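Local coordinates for proline dipeptidase (Streptococcus agalactiae, PDB 3OOO), which is probably a manganese-dependent peptidase of the M24B family that hydrolyses proline-containing dipeptides, and is represented here by its N-terminal domain, at residues S3-I8 against L45-D50; L55-P58 against R64-Q67; F121-L124 against I128-M131. All coordinates share one frame; numbering follows the deposited sequence. Where two conformers were deposited one is given.

Contact 1: residues S3-I8 against L45-D50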
ATOM      1  N   SER A   3      -6.136 -19.787  19.085  1.00 21.31           N
ATOM      2  CA  SER A   3      -7.122 -18.949  19.773  1.00 19.95           C
ATOM      3  C   SER A   3      -7.472 -17.664  19.017  1.00 18.74           C
ATOM      4  O   SER A   3      -8.650 -17.359  18.807  1.00 18.35           O
ATOM      5  CB  SER A   3      -6.617 -18.612  21.183  1.00 20.38           C
ATOM      6  OG  SER A   3      -7.417 -17.620  21.807  1.00 21.22           O
ATOM      7  N   LYS A   4      -6.443 -16.920  18.620  1.00 17.33           N
ATOM      8  CA  LYS A   4      -6.628 -15.652  17.916  1.00 16.12           C
ATOM      9  C   LYS A   4      -7.277 -15.872  16.556  1.00 15.01           C
ATOM     10  O   LYS A   4      -8.218 -15.164  16.191  1.00 14.58           O
ATOM     11  CB  LYS A   4      -5.292 -14.928  17.745  1.00 16.24           C
ATOM     12  CG  LYS A   4      -4.585 -14.583  19.054  1.00 17.18           C
ATOM     13  CD  LYS A   4      -3.128 -14.222  18.796  1.00 18.96           C
ATOM     14  CE  LYS A   4      -2.381 -13.954  20.091  1.00 20.42           C
ATOM     15  NZ  LYS A   4      -0.917 -13.815  19.845  1.00 22.46           N
ATOM     16  N   LEU A   5      -6.784 -16.865  15.820  1.00 14.47           N
ATOM     17  CA  LEU A   5      -7.320 -17.151  14.491  1.00 13.70           C
ATOM     18  C   LEU A   5      -8.758 -17.673  14.547  1.00 13.73           C
ATOM     19  O   LEU A   5      -9.577 -17.317  13.699  1.00 13.52           O
ATOM     20  CB  LEU A   5      -6.400 -18.101  13.711  1.00 13.61           C
ATOM     21  CG  LEU A   5      -5.129 -17.453  13.140  1.00 13.32           C
ATOM     22  CD1 LEU A   5      -4.117 -18.502  12.669  1.00 14.01           C
ATOM     23  CD2 LEU A   5      -5.471 -16.472  12.015  1.00 14.27           C
ATOM     24  N   ASN A   6      -9.065 -18.500  15.548  1.00 13.68           N
ATOM     25  CA  ASN A   6     -10.441 -18.961  15.763  1.00 14.12           C
ATOM     26  C   ASN A   6     -11.384 -17.794  16.052  1.00 13.57           C
ATOM     27  O   ASN A   6     -12.491 -17.733  15.518  1.00 13.30           O
ATOM     28  CB  ASN A   6     -10.516 -19.985  16.906  1.00 14.68           C
ATOM     29  CG  ASN A   6      -9.881 -21.327  16.550  1.00 16.97           C
ATOM     30  OD1 ASN A   6      -9.850 -21.737  15.390  1.00 19.96           O
ATOM     31  ND2 ASN A   6      -9.383 -22.025  17.568  1.00 19.79           N
ATOM     32  N   ARG A   7     -10.936 -16.861  16.892  1.00 13.37           N
ATOM     33  CA  ARG A   7     -11.720 -15.663  17.178  1.00 13.40           C
ATOM     34  C   ARG A   7     -11.986 -14.806  15.940  1.00 12.91           C
ATOM     35  O   ARG A   7     -13.102 -14.321  15.748  1.00 12.94           O
ATOM     36  CB  ARG A   7     -11.056 -14.828  18.268  1.00 13.49           C
ATOM     37  CG  ARG A   7     -11.449 -15.245  19.665  1.00 15.15           C
ATOM     38  CD  ARG A   7     -10.716 -14.419  20.693  1.00 16.08           C
ATOM     39  NE  ARG A   7      -9.374 -14.938  20.941  1.00 17.97           N
ATOM     40  CZ  ARG A   7      -8.413 -14.272  21.571  1.00 18.29           C
ATOM     41  NH1 ARG A   7      -8.632 -13.041  22.023  1.00 18.62           N
ATOM     42  NH2 ARG A   7      -7.226 -14.838  21.753  1.00 19.27           N
ATOM     43  N   ILE A   8     -10.965 -14.626  15.103  1.00 12.61           N
ATOM     44  CA  ILE A   8     -11.123 -13.883  13.852  1.00 12.19           C
ATOM     45  C   ILE A   8     -12.151 -14.569  12.955  1.00 12.25           C
ATOM     46  O   ILE A   8     -13.029 -13.913  12.392  1.00 11.74           O
ATOM     47  CB  ILE A   8      -9.769 -13.691  13.120  1.00 11.99           C
ATOM     48  CG1 ILE A   8      -8.872 -12.758  13.937  1.00 12.54           C
ATOM     49  CG2 ILE A   8      -9.977 -13.131  11.700  1.00 12.05           C
ATOM     50  CD1 ILE A   8      -7.440 -12.724  13.479  1.00 14.15           C
ATOM     51  N   LEU A  45      -1.940 -14.531   4.503  1.00  5.12           N
ATOM     52  CA  LEU A  45      -2.632 -15.499   5.340  1.00  5.42           C
ATOM     53  C   LEU A  45      -4.121 -15.347   5.092  1.00  5.35           C
ATOM     54  O   LEU A  45      -4.702 -14.304   5.391  1.00  5.58           O
ATOM     55  CB  LEU A  45      -2.308 -15.258   6.815  1.00  5.74           C
ATOM     56  CG  LEU A  45      -3.001 -16.148   7.853  1.00  6.36           C
ATOM     57  CD1 LEU A  45      -2.585 -17.607   7.712  1.00  7.03           C
ATOM     58  CD2 LEU A  45      -2.697 -15.643   9.259  1.00  7.40           C
ATOM     59  N   PHE A  46      -4.721 -16.392   4.533  1.00  5.75           N
ATOM     60  CA  PHE A  46      -6.135 -16.387   4.188  1.00  5.89           C
ATOM     61  C   PHE A  46      -6.932 -17.038   5.300  1.00  6.72           C
ATOM     62  O   PHE A  46      -6.764 -18.223   5.578  1.00  7.49           O
ATOM     63  CB  PHE A  46      -6.376 -17.122   2.860  1.00  5.92           C
ATOM     64  CG  PHE A  46      -5.672 -16.498   1.685  1.00  5.81           C
ATOM     65  CD1 PHE A  46      -6.210 -15.381   1.047  1.00  6.08           C
ATOM     66  CD2 PHE A  46      -4.471 -17.024   1.214  1.00  6.39           C
ATOM     67  CE1 PHE A  46      -5.559 -14.798  -0.039  1.00  7.27           C
ATOM     68  CE2 PHE A  46      -3.812 -16.448   0.124  1.00  7.19           C
ATOM     69  CZ  PHE A  46      -4.357 -15.334  -0.504  1.00  7.03           C
ATOM     70  N   VAL A  47      -7.785 -16.244   5.938  1.00  7.19           N
ATOM     71  CA  VAL A  47      -8.608 -16.710   7.051  1.00  7.94           C
ATOM     72  C   VAL A  47     -10.060 -16.748   6.589  1.00  8.28           C
ATOM     73  O   VAL A  47     -10.714 -15.716   6.446  1.00  8.30           O
ATOM     74  CB  VAL A  47      -8.434 -15.812   8.298  1.00  7.58           C
ATOM     75  CG1 VAL A  47      -9.327 -16.302   9.449  1.00  8.24           C
ATOM     76  CG2 VAL A  47      -6.970 -15.778   8.725  1.00  8.46           C
ATOM     77  N   TYR A  48     -10.539 -17.960   6.312  1.00  9.66           N
ATOM     78  CA  TYR A  48     -11.915 -18.183   5.894  1.00 10.90           C
ATOM     79  C   TYR A  48     -12.816 -18.293   7.107  1.00 11.47           C
ATOM     80  O   TYR A  48     -12.361 -18.623   8.197  1.00 11.53           O
ATOM     81  CB  TYR A  48     -12.029 -19.472   5.089  1.00 11.45           C
ATOM     82  CG  TYR A  48     -11.553 -19.381   3.662  1.00 12.35           C
ATOM     83  CD1 TYR A  48     -12.371 -18.848   2.666  1.00 14.02           C
ATOM     84  CD2 TYR A  48     -10.298 -19.869   3.297  1.00 15.48           C
ATOM     85  CE1 TYR A  48     -11.940 -18.782   1.338  1.00 16.83           C
ATOM     86  CE2 TYR A  48      -9.860 -19.806   1.982  1.00 15.97           C
ATOM     87  CZ  TYR A  48     -10.681 -19.265   1.011  1.00 17.16           C
ATOM     88  OH  TYR A  48     -10.240 -19.211  -0.292  1.00 19.57           O
ATOM     89  N   GLU A  49     -14.101 -18.033   6.889  1.00 12.46           N
ATOM     90  CA  GLU A  49     -15.120 -18.121   7.927  1.00 13.68           C
ATOM     91  C   GLU A  49     -15.431 -19.563   8.341  1.00 13.83           C
ATOM     92  O   GLU A  49     -15.964 -19.785   9.428  1.00 14.65           O
ATOM     93  CB  GLU A  49     -16.410 -17.449   7.428  1.00 14.09           C
ATOM     94  CG  GLU A  49     -16.985 -18.113   6.165  1.00 17.26           C
ATOM     95  CD  GLU A  49     -18.233 -17.449   5.601  1.00 20.68           C
ATOM     96  OE1 GLU A  49     -18.833 -16.577   6.271  1.00 23.02           O
ATOM     97  OE2 GLU A  49     -18.617 -17.816   4.468  1.00 23.44           O
ATOM     98  N   ASP A  50     -15.096 -20.533   7.488  1.00 13.26           N
ATOM     99  CA  ASP A  50     -15.648 -21.892   7.602  1.00 12.72           C
ATOM    100  C   ASP A  50     -14.641 -23.045   7.542  1.00 11.87           C
ATOM    101  O   ASP A  50     -15.032 -24.210   7.425  1.00 11.46           O
ATOM    102  CB  ASP A  50     -16.717 -22.097   6.515  1.00 12.84           C
ATOM    103  CG  ASP A  50     -16.168 -21.903   5.106  1.00 14.82           C
ATOM    104  OD1 ASP A  50     -14.974 -21.558   4.964  1.00 15.40           O
ATOM    105  OD2 ASP A  50     -16.940 -22.090   4.134  1.00 17.17           O
TER
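Leu-5 and Val-47 mark where the N-terminal helix passes over the sheet: the axes of helix 3-8 and strand 45-48 approach to 9.1 Å at 54°, and the CA atoms of these two residues are 7.6 Å apart. Across this gap the contact is wholly aliphatic and buried. Leu-5 touches the strand through a single branch: its CD2 rests 3.7 Å from CG2 of Val-47 and also meets CD2 of Leu-45, 4.0 Å away, so that one methyl bridges two residues on the same face of the strand. Leu-45 reaches it because its CG lies opposite the backbone N (chi1 177°), and its side chain, like that of Val-47, slants across the leucine of the helix. One helical turn on, Ile-8 adds a second point of contact, CG2 to CG1 of Val-47 at 3.9 Å, the two side chains crossing at about a right angle. Val-47 is thereby shared between two helix residues one turn apart, giving one methyl to each.

Leu-31 of helix 25-32 packs against both Leu-5 and Ile-8, while Phe-22 of the adjoining strand touches Ile-8 and Val-47, so that helix 25-32 and strand 19-22 extend the apolar layer. On the helix itself, NH2 of Arg-7 donates to OG of Ser-3 at 2.8 Å, with the hydroxyl oxygen tilted 24° from the guanidinium plane; this bond, with a weak one from NE to Ser-3 O, folds the exposed arginine back along the first turn. Further along, Glu-49 O, just past the strand, accepts hydrogen bonds from Arg-9 and His-13 of the same helix. Such an amphipathic helix laid over a mixed sheet belongs to the alpha/beta sandwich architecture of the creatinase/prolidase N-terminal domain.

Contact 2: residues L55-P58 against R64-Q67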
ATOM      1  N   LEU A  55      -1.924 -20.452   4.467  1.00  5.46           N
ATOM      2  CA  LEU A  55      -0.806 -19.526   4.339  1.00  5.28           C
ATOM      3  C   LEU A  55      -0.111 -19.684   2.987  1.00  5.51           C
ATOM      4  O   LEU A  55       0.223 -20.794   2.580  1.00  5.70           O
ATOM      5  CB  LEU A  55       0.172 -19.738   5.504  1.00  5.93           C
ATOM      6  CG  LEU A  55       1.491 -18.968   5.515  1.00  5.80           C
ATOM      7  CD1 LEU A  55       1.271 -17.477   5.516  1.00  6.50           C
ATOM      8  CD2 LEU A  55       2.302 -19.364   6.723  1.00  8.37           C
ATOM      9  N   PHE A  56       0.068 -18.565   2.288  1.00  4.92           N
ATOM     10  CA  PHE A  56       0.753 -18.528   0.997  1.00  4.56           C
ATOM     11  C   PHE A  56       2.050 -17.764   1.176  1.00  5.09           C
ATOM     12  O   PHE A  56       2.025 -16.652   1.677  1.00  4.82           O
ATOM     13  CB  PHE A  56      -0.143 -17.826  -0.036  1.00  4.75           C
ATOM     14  CG  PHE A  56       0.470 -17.699  -1.413  1.00  4.15           C
ATOM     15  CD1 PHE A  56       0.760 -18.825  -2.172  1.00  4.68           C
ATOM     16  CD2 PHE A  56       0.716 -16.446  -1.965  1.00  4.31           C
ATOM     17  CE1 PHE A  56       1.302 -18.710  -3.447  1.00  5.37           C
ATOM     18  CE2 PHE A  56       1.266 -16.320  -3.243  1.00  3.99           C
ATOM     19  CZ  PHE A  56       1.551 -17.455  -3.989  1.00  5.05           C
ATOM     20  N   VAL A  57       3.170 -18.351   0.764  1.00  5.15           N
ATOM     21  CA  VAL A  57       4.485 -17.716   0.926  1.00  5.97           C
ATOM     22  C   VAL A  57       5.354 -17.942  -0.306  1.00  6.15           C
ATOM     23  O   VAL A  57       5.028 -18.780  -1.138  1.00  6.03           O
ATOM     24  CB  VAL A  57       5.248 -18.256   2.178  1.00  6.26           C
ATOM     25  CG1 VAL A  57       4.599 -17.770   3.465  1.00  7.08           C
ATOM     26  CG2 VAL A  57       5.363 -19.785   2.149  1.00  7.25           C
ATOM     27  N   PRO A  58       6.471 -17.203  -0.429  1.00  6.07           N
ATOM     28  CA  PRO A  58       7.409 -17.582  -1.486  1.00  6.60           C
ATOM     29  C   PRO A  58       7.903 -19.007  -1.256  1.00  6.94           C
ATOM     30  O   PRO A  58       8.014 -19.448  -0.104  1.00  6.99           O
ATOM     31  CB  PRO A  58       8.555 -16.580  -1.318  1.00  6.69           C
ATOM     32  CG  PRO A  58       7.937 -15.416  -0.631  1.00  6.44           C
ATOM     33  CD  PRO A  58       6.907 -15.991   0.289  1.00  6.44           C
ATOM     34  N   ARG A  64       9.955 -23.675   6.167  1.00 10.17           N
ATOM     35  CA  ARG A  64       9.940 -22.971   7.445  1.00 10.06           C
ATOM     36  C   ARG A  64       8.513 -22.687   7.926  1.00 10.02           C
ATOM     37  O   ARG A  64       8.206 -22.829   9.117  1.00 10.10           O
ATOM     38  CB  ARG A  64      10.746 -21.676   7.342  1.00 10.49           C
ATOM     39  CG  ARG A  64      10.946 -20.979   8.671  1.00 11.20           C
ATOM     40  CD  ARG A  64      12.002 -19.885   8.586  1.00 12.78           C
ATOM     41  NE  ARG A  64      11.602 -18.736   7.771  1.00 13.58           N
ATOM     42  CZ  ARG A  64      10.979 -17.659   8.244  1.00 13.78           C
ATOM     43  NH1 ARG A  64      10.657 -17.580   9.531  1.00 14.31           N
ATOM     44  NH2 ARG A  64      10.674 -16.657   7.429  1.00 15.03           N
ATOM     45  N   ALA A  65       7.643 -22.286   7.001  1.00  9.86           N
ATOM     46  CA  ALA A  65       6.246 -22.015   7.332  1.00  9.96           C
ATOM     47  C   ALA A  65       5.540 -23.265   7.853  1.00 10.30           C
ATOM     48  O   ALA A  65       4.822 -23.202   8.855  1.00 10.27           O
ATOM     49  CB  ALA A  65       5.508 -21.433   6.126  1.00  9.37           C
ATOM     50  N   LYS A  66       5.775 -24.395   7.188  1.00 10.99           N
ATOM     51  CA  LYS A  66       5.166 -25.675   7.569  1.00 11.70           C
ATOM     52  C   LYS A  66       5.643 -26.166   8.934  1.00 12.38           C
ATOM     53  O   LYS A  66       4.929 -26.907   9.618  1.00 12.51           O
ATOM     54  CB  LYS A  66       5.428 -26.734   6.497  1.00 11.66           C
ATOM     55  CG  LYS A  66       4.562 -26.572   5.261  1.00 12.22           C
ATOM     56  CD  LYS A  66       4.772 -27.695   4.271  1.00 13.63           C
ATOM     57  CE  LYS A  66       3.752 -27.600   3.146  1.00 15.13           C
ATOM     58  NZ  LYS A  66       3.777 -28.790   2.257  1.00 17.69           N
ATOM     59  N   GLN A  67       6.842 -25.747   9.328  1.00 13.00           N
ATOM     60  CA  GLN A  67       7.375 -26.069  10.654  1.00 13.87           C
ATOM     61  C   GLN A  67       6.773 -25.161  11.731  1.00 13.98           C
ATOM     62  O   GLN A  67       6.889 -25.439  12.933  1.00 14.58           O
ATOM     63  CB  GLN A  67       8.902 -25.960  10.646  1.00 13.99           C
ATOM     64  CG  GLN A  67       9.584 -27.002   9.761  1.00 16.16           C
ATOM     65  CD  GLN A  67      11.080 -26.798   9.657  1.00 18.66           C
ATOM     66  OE1 GLN A  67      11.781 -26.714  10.669  1.00 20.44           O
ATOM     67  NE2 GLN A  67      11.582 -26.721   8.428  1.00 18.49           N
TER
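Ala-65 sets its methyl against two aliphatic side chains of strand 55-58, inside the beta-alpha-beta unit formed by strand 54-58, helix 62-68 and strand 73-76. The nearer partner is Leu-55, whose CD2 stands 3.9 Å from CB of Ala-65. Val-57 supplies the other, its CG2 lying 4.3 Å from the same CB, a looser approach. Leu-55 and Val-57, two positions apart on the strand, both direct their CB toward the helix, and the alanine methyl faces the pair. With so small a group on the helix, the interface is modest in area, yet all three touching residues are buried. The CA atoms of Val-57 and Ala-65 come within 7.9 Å of each other.

Beyond this first shell, Val-73 of the third element of the unit touches both Val-57 and Ala-65, and backbone hydrogen bonds link Leu-55 and Val-57 to Phe-74, holding the two parallel strands side by side beneath the helix. Phe-34 packs on Val-57 and also on Arg-64, the residue preceding the alanine. At the polar end of Arg-64, a salt bridge from NE to Glu-61 stays local to the start of the helix, whereas a hydrogen bond from NH2 to the carbonyl oxygen of Phe-35 links the helix to the loop of Phe-34 and Phe-35. On the strand, Phe-56 points to the other face of the sheet and meets the rings of Phe-74 and Tyr-76. The reach of Leu-55 follows from its torsions: chi1 of 174° extends CG opposite the backbone N, and with chi2 60° CD2 runs out anti to CA and so reaches CB of Ala-65.

Contact 3: residues F121-L124 against I128-M131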
ATOM      1  N   PHE A 121     -13.550  -5.055  -1.039  1.00 17.01           N
ATOM      2  CA  PHE A 121     -12.526  -5.075  -0.009  1.00 15.92           C
ATOM      3  C   PHE A 121     -12.704  -3.909   0.941  1.00 15.76           C
ATOM      4  O   PHE A 121     -12.957  -2.776   0.514  1.00 15.43           O
ATOM      5  CB  PHE A 121     -11.132  -4.984  -0.629  1.00 15.58           C
ATOM      6  CG  PHE A 121     -10.644  -6.265  -1.239  1.00 14.46           C
ATOM      7  CD1 PHE A 121      -9.662  -7.021  -0.600  1.00 13.93           C
ATOM      8  CD2 PHE A 121     -11.139  -6.705  -2.461  1.00 13.37           C
ATOM      9  CE1 PHE A 121      -9.196  -8.204  -1.166  1.00 13.63           C
ATOM     10  CE2 PHE A 121     -10.681  -7.888  -3.033  1.00 13.19           C
ATOM     11  CZ  PHE A 121      -9.704  -8.639  -2.382  1.00 13.33           C
ATOM     12  N   GLU A 122     -12.564  -4.185   2.231  1.00 15.16           N
ATOM     13  CA  GLU A 122     -12.475  -3.119   3.218  1.00 15.65           C
ATOM     14  C   GLU A 122     -11.391  -3.412   4.247  1.00 14.98           C
ATOM     15  O   GLU A 122     -10.908  -4.548   4.359  1.00 14.62           O
ATOM     16  CB  GLU A 122     -13.830  -2.834   3.876  1.00 16.27           C
ATOM     17  CG  GLU A 122     -14.442  -3.976   4.652  1.00 19.06           C
ATOM     18  CD  GLU A 122     -15.811  -3.616   5.210  1.00 22.82           C
ATOM     19  OE1 GLU A 122     -16.681  -3.174   4.427  1.00 25.25           O
ATOM     20  OE2 GLU A 122     -16.018  -3.778   6.430  1.00 24.77           O
ATOM     21  N   ASN A 123     -11.008  -2.376   4.989  1.00 14.47           N
ATOM     22  CA  ASN A 123     -10.004  -2.500   6.032  1.00 14.01           C
ATOM     23  C   ASN A 123     -10.503  -3.388   7.163  1.00 14.19           C
ATOM     24  O   ASN A 123     -11.715  -3.587   7.320  1.00 14.15           O
ATOM     25  CB  ASN A 123      -9.627  -1.116   6.571  1.00 14.08           C
ATOM     26  CG  ASN A 123      -8.407  -1.145   7.472  1.00 13.80           C
ATOM     27  OD1 ASN A 123      -7.471  -1.917   7.259  1.00 11.80           O
ATOM     28  ND2 ASN A 123      -8.414  -0.297   8.493  1.00 16.43           N
ATOM     29  N   LEU A 124      -9.560  -3.923   7.935  1.00 14.35           N
ATOM     30  CA  LEU A 124      -9.880  -4.684   9.133  1.00 14.66           C
ATOM     31  C   LEU A 124     -10.855  -3.902  10.005  1.00 15.05           C
ATOM     32  O   LEU A 124     -10.805  -2.669  10.072  1.00 15.33           O
ATOM     33  CB  LEU A 124      -8.616  -4.983   9.940  1.00 14.66           C
ATOM     34  CG  LEU A 124      -7.456  -5.722   9.272  1.00 14.84           C
ATOM     35  CD1 LEU A 124      -6.350  -5.920  10.306  1.00 15.06           C
ATOM     36  CD2 LEU A 124      -7.881  -7.056   8.672  1.00 14.88           C
ATOM     37  N   ILE A 128     -10.701  -6.682  15.032  1.00 16.47           N
ATOM     38  CA  ILE A 128      -9.442  -7.301  14.609  1.00 17.16           C
ATOM     39  C   ILE A 128      -8.256  -6.359  14.872  1.00 18.24           C
ATOM     40  O   ILE A 128      -7.212  -6.795  15.361  1.00 18.05           O
ATOM     41  CB  ILE A 128      -9.476  -7.754  13.123  1.00 16.78           C
ATOM     42  CG1 ILE A 128     -10.626  -8.742  12.882  1.00 16.21           C
ATOM     43  CG2 ILE A 128      -8.145  -8.400  12.723  1.00 16.20           C
ATOM     44  CD1 ILE A 128     -10.883  -9.071  11.414  1.00 15.27           C
ATOM     45  N   GLN A 129      -8.438  -5.076  14.562  1.00 19.70           N
ATOM     46  CA  GLN A 129      -7.398  -4.056  14.756  1.00 21.31           C
ATOM     47  C   GLN A 129      -6.900  -3.999  16.198  1.00 22.29           C
ATOM     48  O   GLN A 129      -5.696  -3.891  16.446  1.00 22.38           O
ATOM     49  CB  GLN A 129      -7.919  -2.670  14.364  1.00 21.46           C
ATOM     50  CG  GLN A 129      -8.040  -2.410  12.868  1.00 22.77           C
ATOM     51  CD  GLN A 129      -8.518  -1.000  12.564  1.00 24.62           C
ATOM     52  OE1 GLN A 129      -7.940  -0.020  13.037  1.00 26.73           O
ATOM     53  NE2 GLN A 129      -9.578  -0.892  11.774  1.00 25.20           N
ATOM     54  N   ASN A 130      -7.837  -4.083  17.140  1.00 23.51           N
ATOM     55  CA  ASN A 130      -7.560  -3.840  18.554  1.00 24.91           C
ATOM     56  C   ASN A 130      -7.250  -5.086  19.389  1.00 25.91           C
ATOM     57  O   ASN A 130      -7.103  -4.988  20.612  1.00 25.82           O
ATOM     58  CB  ASN A 130      -8.716  -3.054  19.189  1.00 24.86           C
ATOM     59  CG  ASN A 130      -8.969  -1.718  18.500  1.00 25.58           C
ATOM     60  OD1 ASN A 130      -8.038  -1.045  18.050  1.00 26.80           O
ATOM     61  ND2 ASN A 130     -10.235  -1.329  18.418  1.00 26.21           N
HETATM   62  N   MSE A 131      -7.150  -6.245  18.738  1.00 26.83           N
HETATM   63  CA  MSE A 131      -6.856  -7.493  19.442  0.50 27.62           C
HETATM   64  C   MSE A 131      -5.420  -7.489  19.969  1.00 27.99           C
HETATM   65  O   MSE A 131      -5.176  -7.863  21.118  1.00 28.26           O
HETATM   66  CB  MSE A 131      -7.108  -8.712  18.542  0.50 27.72           C
HETATM   67  CG  MSE A 131      -7.440  -9.997  19.306  0.50 28.44           C
HETATM   68 SE   MSE A 131      -7.944 -11.498  18.150  0.50 30.08          SE
HETATM   69  CE  MSE A 131      -9.042 -10.511  16.883  0.50 29.48           C
TER
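Leu-124, Gln-129 and Ile-128 carry this contact, a strand-to-helix turn in which the chain leaves strand 120-123, outermost within this chain, and turns back through the short helix 126-129 at the C-terminal end of this piece, the creatinase/prolidase N-terminal domain. Leu-124 takes the largest share. Its CD1 meets CG2 of Ile-128 at 3.9 Å, with the two side chains crossing at roughly a right angle, while its CB lies 3.9 Å from CG of Gln-129, bringing the aliphatic stem of the glutamine against the base of the leucine. The CA atoms of Leu-124 and Ile-128 are 6.1 Å apart.

The polar half of the contact is a hydrogen bond from the glutamine amide to the backbone: NE2 of Gln-129 donates to the carbonyl oxygen of Leu-124 at 2.7 Å, with an N-H...O angle of 152°. The glutamine CG lies beside its own backbone N (chi1 -75°), and the chain runs extended beyond it, which carries the amide back to Leu-124, in the connection leading into the helix. The oxygen lies close to the amide plane of Gln-129, but the donor approaches from above the carbonyl plane, 46° out of it, and therefore not along a lone pair. Beside this bond, ND2 of Asn-123 comes to 3.5 Å from NE2 of Gln-129; OD1 of Asn-123 accepts a hydrogen bond from the backbone N of Phe-102.

Phe-22 of strand 19-22 touches both Leu-124 and Ile-128, and Leu-99 and His-11 also pack on Ile-128, leading the apolar half into the core. The chemistry thus divides the turn in two: Ile-128 faces the protein interior, whereas the exposed glutamine binds the main chain, tying the helix to the connection that leads into it.

From the N terminus, helix 3-14 is tied by contact 1 to strand 44-48, closing a loop that contains strand 19-22 and helix 25-32. Contact 2 then joins the next strand, 54-58, to the helix that follows it, a short local closure, and contact 3 makes another near the C-terminal end of this chain. The three follow in series, without nesting or crossing. Contacts 1 and 2 meet through the neighbouring strands, where Leu-45 packs on Leu-55 and Phe-46 on Phe-56. Contacts 1 and 3 meet where Ile-8 packs on Met-131 and Ile-128. Contacts 2 and 3, centres about 23 Å apart, lie on opposite sides of the chain's centre, linked by the shared sheet.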